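Local coordinates for protein fanconi-associated nuclease 1 homolog (Pseudomonas aeruginosa, PDB 5Y7Q) that belongs to the Fanconi-associated nuclease 1 family, with a C-terminal VRR-NUC nuclease domain, and is bound here to DNA, at residues L76-R90 / Y102-L115. Residues are numbered along the deposited sequence; the frame is centred on the assembly and turned at random.
With nucleotides of chain B.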
# COMPACT_ATOMS: atom_id res chain seq x y z
N LEU A 76 -32.47 -4.96 16.51
CA LEU A 76 -32.88 -5.94 15.52
C LEU A 76 -32.84 -7.36 16.08
O LEU A 76 -31.98 -7.68 16.90
CB LEU A 76 -31.98 -5.87 14.30
CG LEU A 76 -32.35 -4.69 13.41
CD1 LEU A 76 -31.18 -4.40 12.49
CD2 LEU A 76 -33.64 -5.01 12.67
N PRO A 77 -33.75 -8.22 15.64
CA PRO A 77 -33.62 -9.65 15.94
C PRO A 77 -32.35 -10.19 15.31
O PRO A 77 -31.87 -9.69 14.29
CB PRO A 77 -34.87 -10.26 15.29
CG PRO A 77 -35.27 -9.28 14.24
CD PRO A 77 -34.93 -7.94 14.81
N GLU A 78 -31.81 -11.25 15.93
CA GLU A 78 -30.48 -11.73 15.56
C GLU A 78 -30.37 -12.00 14.07
O GLU A 78 -29.40 -11.59 13.43
CB GLU A 78 -30.14 -12.99 16.36
CG GLU A 78 -28.63 -13.24 16.52
CD GLU A 78 -28.32 -14.19 17.68
OE1 GLU A 78 -28.98 -15.26 17.78
OE2 GLU A 78 -27.44 -13.86 18.51
N ALA A 79 -31.38 -12.67 13.49
CA ALA A 79 -31.27 -13.05 12.08
C ALA A 79 -31.21 -11.84 11.16
O ALA A 79 -30.52 -11.87 10.13
CB ALA A 79 -32.44 -13.96 11.69
N SER A 80 -31.90 -10.76 11.51
CA SER A 80 -31.82 -9.58 10.66
C SER A 80 -30.47 -8.88 10.82
O SER A 80 -29.89 -8.41 9.82
CB SER A 80 -32.95 -8.62 10.98
OG SER A 80 -34.15 -9.35 11.09
N GLN A 81 -29.95 -8.81 12.05
CA GLN A 81 -28.57 -8.37 12.22
C GLN A 81 -27.63 -9.18 11.31
O GLN A 81 -26.85 -8.60 10.54
CB GLN A 81 -28.15 -8.52 13.68
CG GLN A 81 -28.74 -7.50 14.63
CD GLN A 81 -28.24 -7.68 16.05
OE1 GLN A 81 -28.07 -8.79 16.51
NE2 GLN A 81 -28.01 -6.57 16.76
N ALA A 82 -27.73 -10.51 11.38
CA ALA A 82 -26.83 -11.39 10.63
C ALA A 82 -26.95 -11.15 9.14
O ALA A 82 -25.94 -11.06 8.43
CB ALA A 82 -27.14 -12.85 10.94
N LEU A 83 -28.19 -11.05 8.64
CA LEU A 83 -28.39 -10.80 7.22
C LEU A 83 -27.73 -9.51 6.82
O LEU A 83 -27.04 -9.45 5.79
CB LEU A 83 -29.87 -10.77 6.89
CG LEU A 83 -30.05 -10.54 5.40
CD1 LEU A 83 -29.36 -11.68 4.66
CD2 LEU A 83 -31.54 -10.43 5.05
N LEU A 84 -27.89 -8.47 7.64
CA LEU A 84 -27.26 -7.20 7.33
C LEU A 84 -25.77 -7.37 7.14
O LEU A 84 -25.20 -7.00 6.11
CB LEU A 84 -27.52 -6.18 8.43
CG LEU A 84 -27.16 -4.79 7.94
CD1 LEU A 84 -27.85 -4.57 6.60
CD2 LEU A 84 -27.61 -3.74 8.94
N VAL A 85 -25.12 -7.97 8.14
CA VAL A 85 -23.67 -8.03 8.09
C VAL A 85 -23.23 -8.81 6.87
O VAL A 85 -22.27 -8.43 6.17
CB VAL A 85 -23.14 -8.61 9.41
CG1 VAL A 85 -21.68 -8.85 9.32
CG2 VAL A 85 -23.44 -7.63 10.53
N ARG A 86 -23.97 -9.88 6.53
CA ARG A 86 -23.67 -10.60 5.30
C ARG A 86 -23.71 -9.68 4.08
O ARG A 86 -22.80 -9.71 3.25
CB ARG A 86 -24.64 -11.76 5.12
CG ARG A 86 -24.46 -12.83 6.13
CD ARG A 86 -23.09 -13.40 6.11
NE ARG A 86 -23.14 -14.71 6.73
CZ ARG A 86 -22.16 -15.61 6.71
NH1 ARG A 86 -21.02 -15.34 6.09
NH2 ARG A 86 -22.34 -16.80 7.29
N MET A 87 -24.75 -8.84 3.95
CA MET A 87 -24.78 -7.97 2.77
C MET A 87 -23.62 -6.97 2.78
O MET A 87 -23.02 -6.70 1.73
CB MET A 87 -26.12 -7.24 2.69
CG MET A 87 -27.34 -8.20 2.66
SD MET A 87 -28.93 -7.42 2.90
CE MET A 87 -28.96 -6.39 1.47
N VAL A 88 -23.28 -6.45 3.96
CA VAL A 88 -22.24 -5.43 4.06
C VAL A 88 -20.89 -6.00 3.66
O VAL A 88 -20.09 -5.33 3.01
CB VAL A 88 -22.20 -4.87 5.49
CG1 VAL A 88 -21.05 -3.91 5.67
CG2 VAL A 88 -23.55 -4.21 5.85
N MET A 89 -20.61 -7.25 4.03
CA MET A 89 -19.29 -7.81 3.75
C MET A 89 -19.16 -8.36 2.34
O MET A 89 -18.05 -8.76 1.96
CB MET A 89 -18.97 -8.92 4.74
CG MET A 89 -18.82 -8.40 6.13
SD MET A 89 -18.49 -9.70 7.32
CE MET A 89 -19.45 -11.07 6.59
N ARG A 90 -20.23 -8.41 1.56
CA ARG A 90 -20.08 -8.88 0.19
C ARG A 90 -19.91 -7.68 -0.72
O ARG A 90 -20.07 -6.53 -0.32
CB ARG A 90 -21.28 -9.75 -0.22
CG ARG A 90 -21.26 -11.15 0.36
CD ARG A 90 -22.62 -11.86 0.32
NE ARG A 90 -23.04 -12.16 -1.06
CZ ARG A 90 -23.76 -13.23 -1.41
NH1 ARG A 90 -24.14 -14.11 -0.49
NH2 ARG A 90 -24.09 -13.42 -2.69
N TYR A 102 -28.52 -18.55 3.70
CA TYR A 102 -27.60 -18.93 4.78
C TYR A 102 -28.37 -19.75 5.81
O TYR A 102 -29.54 -19.49 6.08
CB TYR A 102 -27.00 -17.72 5.52
CG TYR A 102 -26.16 -16.80 4.69
CD1 TYR A 102 -26.73 -15.70 4.08
CD2 TYR A 102 -24.80 -17.03 4.53
CE1 TYR A 102 -25.98 -14.84 3.31
CE2 TYR A 102 -24.02 -16.17 3.77
CZ TYR A 102 -24.62 -15.07 3.16
OH TYR A 102 -23.89 -14.20 2.38
N ALA A 103 -27.69 -20.73 6.42
CA ALA A 103 -28.39 -21.66 7.29
C ALA A 103 -28.61 -21.12 8.70
O ALA A 103 -29.63 -21.41 9.33
CB ALA A 103 -27.66 -22.99 7.33
N GLU A 104 -27.66 -20.35 9.24
CA GLU A 104 -27.87 -19.72 10.55
C GLU A 104 -29.06 -18.78 10.52
O GLU A 104 -29.72 -18.58 11.54
CB GLU A 104 -26.64 -18.92 10.99
CG GLU A 104 -25.31 -19.31 10.36
CD GLU A 104 -25.07 -18.69 9.00
OE1 GLU A 104 -25.12 -19.45 8.01
OE2 GLU A 104 -24.81 -17.46 8.91
N ILE A 105 -29.29 -18.14 9.37
CA ILE A 105 -30.36 -17.15 9.27
C ILE A 105 -31.71 -17.82 8.98
O ILE A 105 -32.75 -17.38 9.48
CB ILE A 105 -29.95 -16.12 8.20
CG1 ILE A 105 -28.48 -15.75 8.41
CG2 ILE A 105 -30.79 -14.89 8.31
CD1 ILE A 105 -28.03 -14.41 7.81
N GLY A 106 -31.71 -18.89 8.19
CA GLY A 106 -32.94 -19.49 7.72
C GLY A 106 -33.58 -18.71 6.59
O GLY A 106 -32.88 -18.20 5.70
N ASP A 107 -34.91 -18.60 6.63
CA ASP A 107 -35.68 -17.88 5.62
C ASP A 107 -35.15 -16.47 5.43
O ASP A 107 -35.10 -15.68 6.38
CB ASP A 107 -37.15 -17.86 6.05
CG ASP A 107 -38.07 -17.17 5.05
OD1 ASP A 107 -37.59 -16.50 4.12
OD2 ASP A 107 -39.30 -17.31 5.23
N THR A 108 -34.79 -16.13 4.19
CA THR A 108 -34.20 -14.82 3.94
C THR A 108 -35.26 -13.73 3.97
O THR A 108 -35.04 -12.68 4.57
CB THR A 108 -33.48 -14.80 2.59
OG1 THR A 108 -32.48 -15.82 2.58
CG2 THR A 108 -32.81 -13.44 2.35
N ARG A 109 -36.41 -13.96 3.34
CA ARG A 109 -37.45 -12.94 3.28
C ARG A 109 -37.87 -12.50 4.68
O ARG A 109 -37.91 -11.29 4.99
CB ARG A 109 -38.63 -13.47 2.48
CG ARG A 109 -39.55 -12.39 1.93
CD ARG A 109 -40.46 -12.95 0.84
NE ARG A 109 -39.69 -13.41 -0.31
CZ ARG A 109 -40.18 -14.20 -1.25
NH1 ARG A 109 -41.44 -14.61 -1.19
NH2 ARG A 109 -39.41 -14.58 -2.26
N ALA A 110 -38.12 -13.47 5.56
CA ALA A 110 -38.43 -13.15 6.95
C ALA A 110 -37.33 -12.30 7.58
O ALA A 110 -37.59 -11.23 8.12
CB ALA A 110 -38.65 -14.44 7.75
N ALA A 111 -36.07 -12.74 7.46
CA ALA A 111 -35.00 -12.00 8.13
C ALA A 111 -34.80 -10.61 7.54
O ALA A 111 -34.26 -9.73 8.22
CB ALA A 111 -33.69 -12.80 8.07
N VAL A 112 -35.20 -10.40 6.29
CA VAL A 112 -34.98 -9.09 5.70
C VAL A 112 -36.09 -8.09 6.03
O VAL A 112 -35.84 -6.87 5.97
CB VAL A 112 -34.78 -9.21 4.18
CG1 VAL A 112 -36.13 -9.31 3.46
CG2 VAL A 112 -33.98 -8.02 3.65
N GLN A 113 -37.30 -8.55 6.40
CA GLN A 113 -38.40 -7.60 6.62
C GLN A 113 -38.08 -6.46 7.60
O GLN A 113 -38.36 -5.29 7.25
CB GLN A 113 -39.66 -8.35 7.08
CG GLN A 113 -40.18 -9.38 6.08
CD GLN A 113 -40.61 -8.78 4.73
OE1 GLN A 113 -41.43 -7.85 4.65
NE2 GLN A 113 -40.09 -9.36 3.65
N PRO A 114 -37.50 -6.70 8.79
CA PRO A 114 -37.23 -5.56 9.69
C PRO A 114 -36.24 -4.55 9.10
O PRO A 114 -36.36 -3.36 9.40
CB PRO A 114 -36.67 -6.22 10.96
CG PRO A 114 -37.01 -7.64 10.85
CD PRO A 114 -37.01 -7.95 9.39
N LEU A 115 -35.30 -5.01 8.26
CA LEU A 115 -34.39 -4.11 7.54
C LEU A 115 -35.14 -3.26 6.52
O LEU A 115 -34.83 -2.08 6.34
CB LEU A 115 -33.27 -4.91 6.85
CG LEU A 115 -32.51 -5.83 7.80
CD1 LEU A 115 -31.52 -6.71 7.08
CD2 LEU A 115 -31.82 -5.01 8.87
P DT B 8 -19.70 -11.56 -3.20
OP1 DT B 8 -21.19 -11.45 -3.22
OP2 DT B 8 -18.87 -10.40 -2.80
O5' DT B 8 -19.38 -12.87 -2.38
C5' DT B 8 -19.81 -14.08 -2.92
C4' DT B 8 -19.49 -15.23 -2.02
O4' DT B 8 -18.18 -15.73 -2.34
C3' DT B 8 -19.48 -14.89 -0.55
O3' DT B 8 -20.15 -15.89 0.13
C2' DT B 8 -17.98 -14.87 -0.20
C1' DT B 8 -17.45 -15.91 -1.15
N1 DT B 8 -15.97 -15.82 -1.49
C2 DT B 8 -15.23 -16.98 -1.49
O2 DT B 8 -15.69 -18.07 -1.21
N3 DT B 8 -13.91 -16.84 -1.83
C4 DT B 8 -13.26 -15.66 -2.17
O4 DT B 8 -12.06 -15.63 -2.47
C5 DT B 8 -14.08 -14.48 -2.16
C7 DT B 8 -13.47 -13.16 -2.52
C6 DT B 8 -15.39 -14.61 -1.83
P DT B 9 -20.65 -15.68 1.63
OP1 DT B 9 -22.01 -16.26 1.57
OP2 DT B 9 -20.34 -14.33 2.16
O5' DT B 9 -19.74 -16.68 2.45
C5' DT B 9 -19.61 -18.01 1.99
C4' DT B 9 -18.62 -18.78 2.84
O4' DT B 9 -17.30 -18.69 2.25
C3' DT B 9 -18.50 -18.27 4.28
O3' DT B 9 -18.55 -19.35 5.17
C2' DT B 9 -17.13 -17.59 4.31
C1' DT B 9 -16.36 -18.36 3.25
N1 DT B 9 -15.27 -17.56 2.61
C2 DT B 9 -14.06 -18.17 2.29
O2 DT B 9 -13.82 -19.35 2.51
N3 DT B 9 -13.14 -17.33 1.72
C4 DT B 9 -13.29 -15.97 1.44
O4 DT B 9 -12.40 -15.30 0.92
C5 DT B 9 -14.57 -15.41 1.81
C7 DT B 9 -14.84 -13.97 1.56
C6 DT B 9 -15.48 -16.22 2.36
P DG B 10 -19.01 -19.14 6.68
OP1 DG B 10 -19.99 -20.20 6.97
OP2 DG B 10 -19.32 -17.71 6.85
O5' DG B 10 -17.73 -19.54 7.52
C5' DG B 10 -17.21 -20.85 7.39
C4' DG B 10 -15.77 -20.87 7.81
O4' DG B 10 -14.99 -20.15 6.84
C3' DG B 10 -15.52 -20.22 9.16
O3' DG B 10 -14.96 -21.14 10.06
C2' DG B 10 -14.55 -19.07 8.87
C1' DG B 10 -14.00 -19.41 7.50
N9 DG B 10 -13.72 -18.22 6.73
C8 DG B 10 -14.51 -17.10 6.63
N7 DG B 10 -14.00 -16.18 5.87
C5 DG B 10 -12.78 -16.72 5.45
C6 DG B 10 -11.78 -16.18 4.61
O6 DG B 10 -11.76 -15.06 4.05
N1 DG B 10 -10.70 -17.07 4.46
C2 DG B 10 -10.62 -18.32 5.05
N2 DG B 10 -9.52 -19.04 4.79
N3 DG B 10 -11.55 -18.83 5.83
C4 DG B 10 -12.60 -17.98 5.99
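Arg86 of helix 78-89 passes obliquely over one face of the Tyr102 ring. Its CB meets the hydroxyl end of the tyrosine. Arg86 CG sits 3.9 Å from the centroid of the Tyr102 ring, in a CH-pi contact. Arg86 CD passes over CZ and CE2 of the ring. Arg86 NE lies 3.4 Å from Tyr102 CE2, offset toward the rim. The bend at chi2 (-59°) turns the chain so that the guanidinium ends nearly flat over the ring, with 15° between the planes. At the tip, Arg86 NH2 donates a nearly straight hydrogen bond to Glu104 OE2 (3.0 Å), part of a salt bridge, and meets it from above the carboxylate plane. NH1 and NH2 both donate to OP2 of DG10 of chain B, at the guanidinium edge. Glu104 OE2 is also hydrogen-bonded to Tyr43 OH, and the Tyr43 ring makes a cation-pi contact with Arg86.

Next along the DNA, Tyr102 OH accepts from Arg90 NH1 (2.9 Å) and donates to OP1 of DT9 of chain B. Arg90 NE bonds OP1 of DT8 of chain B, and its NH1 also bonds Lys99 O.

Away from the DNA, helices 78-89 and 108-115 cross at nearly a right angle, with axes 8.0 Å apart. Leu83 is a knob among Thr108, Ala111, Val112 and Leu115. Ser80 OG donates to Ala111 O (2.9 Å). From the preceding loop, Ile105 CD1 touches Ala82 CB.

The contact thus joins a largely apolar helix crossing in the HTH-family region to a polar end that grips three successive phosphates. Glu104 probably helps to hold the Arg86 guanidinium in position for the DG10 phosphate.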